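Local coordinates for protein putative ABC transporter (Thermobispora bispora, PDB 4PE6) that probably binds a sugar or sugar-derived solute as the extracytoplasmic receptor of an ABC importer, and here holds a trihydroxybutanoic acid, at residues Gln100-Ser114 / Ala118-Asp130. Residues are numbered along the deposited sequence; the frame is centred on the assembly and turned at random.
Sequences QQACDAGVKVVVFDS and APCAYILQNSFVD. With LTH ((2R,3S)-2,3,4-trihydroxybutanoic acid), chain C.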
loop_
_atom_site.group_PDB
_atom_site.type_symbol
_atom_site.label_atom_id
_atom_site.label_comp_id
_atom_site.label_asym_id
_atom_site.label_seq_id
_atom_site.Cartn_x
_atom_site.Cartn_y
_atom_site.Cartn_z
ATOM N N GLN A 100 11.714 -8.816 18.135
ATOM C CA GLN A 100 11.826 -9.071 19.564
ATOM C C GLN A 100 13.152 -8.549 20.120
ATOM O O GLN A 100 13.207 -8.083 21.251
ATOM C CB GLN A 100 11.646 -10.552 19.860
ATOM C CG GLN A 100 11.582 -10.881 21.349
ATOM C CD GLN A 100 10.366 -10.287 22.012
ATOM O OE1 GLN A 100 9.243 -10.605 21.645
ATOM N NE2 GLN A 100 10.579 -9.412 22.987
ATOM N N GLN A 101 14.217 -8.608 19.318
ATOM C CA GLN A 101 15.513 -8.079 19.720
ATOM C C GLN A 101 15.425 -6.565 19.937
ATOM O O GLN A 101 15.962 -6.023 20.922
ATOM C CB GLN A 101 16.580 -8.424 18.658
ATOM C CG GLN A 101 17.976 -7.890 18.962
ATOM C CD GLN A 101 18.961 -8.104 17.835
ATOM O OE1 GLN A 101 18.847 -9.057 17.064
ATOM N NE2 GLN A 101 19.949 -7.213 17.737
ATOM N N ALA A 102 14.755 -5.878 19.015
ATOM C CA ALA A 102 14.525 -4.454 19.144
ATOM C C ALA A 102 13.759 -4.130 20.430
ATOM O O ALA A 102 14.158 -3.254 21.178
ATOM C CB ALA A 102 13.783 -3.913 17.927
ATOM N N CYS A 103 12.677 -4.859 20.698
ATOM C CA CYS A 103 11.875 -4.598 21.891
ATOM C C CYS A 103 12.682 -4.847 23.170
ATOM O O CYS A 103 12.587 -4.085 24.142
ATOM C CB CYS A 103 10.611 -5.463 21.888
ATOM S SG CYS A 103 9.416 -4.982 20.600
ATOM N N ASP A 104 13.472 -5.920 23.166
ATOM C CA ASP A 104 14.302 -6.260 24.331
ATOM C C ASP A 104 15.350 -5.186 24.609
ATOM O O ASP A 104 15.802 -5.039 25.746
ATOM C CB ASP A 104 15.018 -7.581 24.105
ATOM C CG ASP A 104 14.088 -8.769 24.133
ATOM O OD1 ASP A 104 12.903 -8.627 24.504
ATOM O OD2 ASP A 104 14.566 -9.864 23.782
ATOM N N ALA A 105 15.749 -4.447 23.575
ATOM C CA ALA A 105 16.663 -3.332 23.744
ATOM C C ALA A 105 15.937 -2.034 24.121
ATOM O O ALA A 105 16.575 -0.990 24.232
ATOM C CB ALA A 105 17.490 -3.141 22.486
ATOM N N GLY A 106 14.627 -2.098 24.367
ATOM C CA GLY A 106 13.859 -0.919 24.787
ATOM C C GLY A 106 13.307 -0.041 23.665
ATOM O O GLY A 106 12.808 1.050 23.930
ATOM N N VAL A 107 13.375 -0.522 22.428
ATOM C CA VAL A 107 12.881 0.207 21.255
ATOM C C VAL A 107 11.379 -0.050 21.091
ATOM O O VAL A 107 10.913 -1.205 21.198
ATOM C CB VAL A 107 13.616 -0.214 19.948
ATOM C CG1 VAL A 107 13.153 0.620 18.752
ATOM C CG2 VAL A 107 15.129 -0.068 20.096
ATOM N N LYS A 108 10.634 1.026 20.834
ATOM C CA LYS A 108 9.217 0.934 20.505
ATOM C C LYS A 108 9.117 0.537 19.040
ATOM O O LYS A 108 9.772 1.148 18.171
ATOM C CB LYS A 108 8.485 2.279 20.729
ATOM C CG LYS A 108 8.372 2.743 22.174
ATOM C CD LYS A 108 7.830 1.614 23.045
ATOM C CE LYS A 108 7.107 2.086 24.279
ATOM N NZ LYS A 108 7.968 2.225 25.457
ATOM N N VAL A 109 8.300 -0.465 18.748
ATOM C CA VAL A 109 8.233 -0.996 17.394
ATOM C C VAL A 109 6.824 -0.879 16.860
ATOM O O VAL A 109 5.889 -1.405 17.448
ATOM C CB VAL A 109 8.717 -2.467 17.350
ATOM C CG1 VAL A 109 8.504 -3.058 15.968
ATOM C CG2 VAL A 109 10.179 -2.545 17.759
ATOM N N VAL A 110 6.679 -0.140 15.760
ATOM C CA VAL A 110 5.438 -0.065 15.027
ATOM C C VAL A 110 5.618 -0.739 13.685
ATOM O O VAL A 110 6.404 -0.283 12.827
ATOM C CB VAL A 110 4.989 1.396 14.809
ATOM C CG1 VAL A 110 3.658 1.438 14.094
ATOM C CG2 VAL A 110 4.916 2.137 16.138
ATOM N N VAL A 111 4.925 -1.859 13.519
ATOM C CA VAL A 111 4.819 -2.501 12.230
ATOM C C VAL A 111 3.676 -1.821 11.490
ATOM O O VAL A 111 2.572 -1.695 12.028
ATOM C CB VAL A 111 4.525 -3.992 12.403
ATOM C CG1 VAL A 111 4.123 -4.633 11.076
ATOM C CG2 VAL A 111 5.724 -4.694 13.037
ATOM N N PHE A 112 3.920 -1.368 10.269
ATOM C CA PHE A 112 2.874 -0.702 9.513
ATOM C C PHE A 112 2.715 -1.267 8.117
ATOM O O PHE A 112 3.604 -1.945 7.608
ATOM C CB PHE A 112 3.028 0.831 9.488
ATOM C CG PHE A 112 4.157 1.310 8.637
ATOM C CD1 PHE A 112 5.442 1.309 9.135
ATOM C CD2 PHE A 112 3.941 1.716 7.334
ATOM C CE1 PHE A 112 6.508 1.764 8.357
ATOM C CE2 PHE A 112 4.987 2.145 6.553
ATOM C CZ PHE A 112 6.265 2.164 7.056
ATOM N N ASP A 113 1.558 -1.000 7.525
ATOM C CA ASP A 113 1.179 -1.516 6.217
ATOM C C ASP A 113 1.338 -3.025 6.150
ATOM O O ASP A 113 1.750 -3.581 5.122
ATOM C CB ASP A 113 2.021 -0.834 5.123
ATOM C CG ASP A 113 1.577 -1.210 3.721
ATOM O OD1 ASP A 113 0.361 -1.201 3.476
ATOM O OD2 ASP A 113 2.454 -1.510 2.862
ATOM N N SER A 114 1.006 -3.676 7.265
ATOM C CA SER A 114 1.057 -5.121 7.410
ATOM C C SER A 114 0.507 -5.485 8.784
ATOM O O SER A 114 0.504 -4.656 9.701
ATOM C CB SER A 114 2.473 -5.661 7.308
ATOM O OG SER A 114 2.861 -5.839 5.945
ATOM N N ALA A 118 3.833 -10.427 15.789
ATOM C CA ALA A 118 5.020 -9.994 16.520
ATOM C C ALA A 118 4.507 -9.329 17.780
ATOM O O ALA A 118 4.181 -8.141 17.764
ATOM C CB ALA A 118 5.848 -9.039 15.679
ATOM N N PRO A 119 4.389 -10.114 18.877
ATOM C CA PRO A 119 3.654 -9.704 20.078
ATOM C C PRO A 119 4.077 -8.394 20.709
ATOM O O PRO A 119 3.248 -7.702 21.268
ATOM C CB PRO A 119 3.916 -10.863 21.068
ATOM C CG PRO A 119 4.200 -12.042 20.215
ATOM C CD PRO A 119 4.882 -11.504 18.982
ATOM N N CYS A 120 5.356 -8.061 20.626
ATOM C CA CYS A 120 5.865 -6.843 21.240
ATOM C C CYS A 120 5.604 -5.591 20.386
ATOM O O CYS A 120 5.718 -4.489 20.875
ATOM C CB CYS A 120 7.356 -6.990 21.528
ATOM S SG CYS A 120 8.465 -6.734 20.123
ATOM N N ALA A 121 5.253 -5.774 19.120
ATOM C CA ALA A 121 5.053 -4.656 18.197
ATOM C C ALA A 121 3.618 -4.184 18.201
ATOM O O ALA A 121 2.689 -4.952 18.510
ATOM C CB ALA A 121 5.446 -5.068 16.788
ATOM N N TYR A 122 3.436 -2.924 17.840
ATOM C CA TYR A 122 2.134 -2.363 17.541
ATOM C C TYR A 122 1.889 -2.407 16.032
ATOM O O TYR A 122 2.763 -2.038 15.233
ATOM C CB TYR A 122 2.069 -0.914 18.045
ATOM C CG TYR A 122 2.119 -0.814 19.561
ATOM C CD1 TYR A 122 3.322 -0.884 20.247
ATOM C CD2 TYR A 122 0.935 -0.688 20.318
ATOM C CE1 TYR A 122 3.373 -0.821 21.631
ATOM C CE2 TYR A 122 0.979 -0.603 21.696
ATOM C CZ TYR A 122 2.191 -0.664 22.344
ATOM O OH TYR A 122 2.211 -0.591 23.722
ATOM N N ILE A 123 0.707 -2.874 15.646
ATOM C CA ILE A 123 0.324 -2.985 14.241
ATOM C C ILE A 123 -0.590 -1.813 13.797
ATOM O O ILE A 123 -1.648 -1.546 14.404
ATOM C CB ILE A 123 -0.391 -4.320 13.964
ATOM C CG1 ILE A 123 0.597 -5.501 13.840
ATOM C CG2 ILE A 123 -1.141 -4.247 12.634
ATOM C CD1 ILE A 123 1.645 -5.636 14.923
ATOM N N LEU A 124 -0.203 -1.155 12.705
ATOM C CA LEU A 124 -1.011 -0.111 12.098
ATOM C C LEU A 124 -1.124 -0.436 10.624
ATOM O O LEU A 124 -0.143 -0.378 9.898
ATOM C CB LEU A 124 -0.378 1.263 12.292
ATOM C CG LEU A 124 -1.293 2.444 11.931
ATOM C CD1 LEU A 124 -0.857 3.665 12.719
ATOM C CD2 LEU A 124 -1.323 2.759 10.421
ATOM N N GLN A 125 -2.322 -0.792 10.199
ATOM C CA GLN A 125 -2.537 -1.340 8.868
ATOM C C GLN A 125 -3.685 -0.650 8.153
ATOM O O GLN A 125 -4.254 0.321 8.655
ATOM C CB GLN A 125 -2.767 -2.858 8.982
ATOM C CG GLN A 125 -4.098 -3.237 9.631
ATOM C CD GLN A 125 -4.330 -4.719 9.570
ATOM O OE1 GLN A 125 -4.156 -5.406 10.554
ATOM N NE2 GLN A 125 -4.671 -5.230 8.388
ATOM N N ASN A 126 -4.010 -1.144 6.972
ATOM C CA ASN A 126 -5.248 -0.832 6.300
ATOM C C ASN A 126 -5.989 -2.145 6.114
ATOM O O ASN A 126 -5.399 -3.234 6.233
ATOM C CB ASN A 126 -5.001 -0.230 4.894
ATOM C CG ASN A 126 -4.608 1.257 4.886
ATOM O OD1 ASN A 126 -4.424 1.825 3.797
ATOM N ND2 ASN A 126 -4.417 1.872 6.047
ATOM N N SER A 127 -7.260 -2.061 5.748
ATOM C CA SER A 127 -8.009 -3.287 5.367
ATOM C C SER A 127 -7.633 -3.751 3.957
ATOM O O SER A 127 -8.183 -3.292 2.959
ATOM C CB SER A 127 -9.511 -3.101 5.440
ATOM O OG SER A 127 -10.153 -4.275 4.970
ATOM N N PHE A 128 -6.724 -4.708 3.899
ATOM C CA PHE A 128 -6.330 -5.302 2.631
ATOM C C PHE A 128 -7.482 -6.071 2.016
ATOM O O PHE A 128 -7.638 -6.077 0.798
ATOM C CB PHE A 128 -5.078 -6.136 2.815
ATOM C CG PHE A 128 -3.990 -5.385 3.506
ATOM C CD1 PHE A 128 -3.506 -4.197 2.953
ATOM C CD2 PHE A 128 -3.500 -5.796 4.722
ATOM C CE1 PHE A 128 -2.525 -3.464 3.602
ATOM C CE2 PHE A 128 -2.515 -5.075 5.360
ATOM C CZ PHE A 128 -2.036 -3.904 4.810
ATOM N N VAL A 129 -8.331 -6.650 2.865
ATOM C CA VAL A 129 -9.519 -7.311 2.376
ATOM C C VAL A 129 -10.439 -6.339 1.637
ATOM O O VAL A 129 -10.917 -6.653 0.557
ATOM C CB VAL A 129 -10.289 -8.011 3.501
ATOM C CG1 VAL A 129 -11.625 -8.513 2.984
ATOM C CG2 VAL A 129 -9.460 -9.184 4.036
ATOM N N ASP A 130 -10.692 -5.172 2.214
ATOM C CA ASP A 130 -11.550 -4.195 1.549
ATOM C C ASP A 130 -10.976 -3.768 0.194
ATOM O O ASP A 130 -11.703 -3.684 -0.791
ATOM C CB ASP A 130 -11.760 -2.969 2.427
ATOM C CG ASP A 130 -12.743 -3.219 3.564
ATOM O OD1 ASP A 130 -13.331 -4.321 3.626
ATOM O OD2 ASP A 130 -12.892 -2.319 4.403
HETATM O O1 LTH C . 1.541 -1.237 -2.978
HETATM C C1 LTH C . 2.332 -1.549 -2.013
HETATM O O LTH C . 3.577 -1.630 -2.081
HETATM C C2 LTH C . 1.719 -1.759 -0.607
HETATM O O2 LTH C . 2.734 -2.156 0.349
HETATM C C3 LTH C . 0.652 -2.834 -0.609
HETATM O O3 LTH C . 1.208 -4.066 -1.064
HETATM C C4 LTH C . 0.140 -3.030 0.831
HETATM O O4 LTH C . -0.510 -1.785 1.199
HETATM O O HOH W 1 7.567 -9.624 19.652
HETATM O O HOH W 2 6.862 -1.974 20.906
#
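Val109 and Val111 of strand 108-112, and Asp113 just beyond its end, bond along Tyr122 and Leu124 of the adjacent parallel strand 122-126 in a periplasmic binding protein, probably of the sugar-binding type, and the pair runs from a disulfide at one end to the ligand pocket at the other. Four backbone bonds join the two segments: Tyr122 N gives to Val109 O, Leu124 N to Val111 O, and Val111 N and Asp113 N to Tyr122 O and Leu124 O. On one side of the sheet, Val111 CG2 packs 3.8 Å from Ala121 CB, while Val110 CG1 and Leu124 CB meet on the other.

At the strand entrances the helix ending at Asp104 is tied to the turn of residues 118-121 by the disulfide between Cys103 SG and Cys120 SG, 2.0 Å long. One water bridges Gln100 OE1 and Cys120 N, and a second links Val109 N to Cys120 O.

Asp113 follows directly on its strand. Its CB points away from strand 122-126, but with CG anti to the backbone N (chi1 -174°) the carboxylate swings to the ligand. CG lies 3.3 Å from LTH O4; OD1 accepts from that hydroxyl at 2.5 Å, and OD2 from LTH O2 at 2.6 Å. Gln263 also bonds OD1 and Asn88 bonds OD2, so each oxygen is gripped twice. Replacing the aspartate with an alanine would probably leave both ligand hydroxyls without this acceptor and take it from the side-chain amides of Asn88 and Gln263 as well.

Phe128, at the start of helix 128-142, brings its ring edge to this carboxylate, CE1 standing 3.7 Å from Asp113 OD1. One face of the same ring is covered by Asn126 O, 3.4 Å above the plane and over its centre.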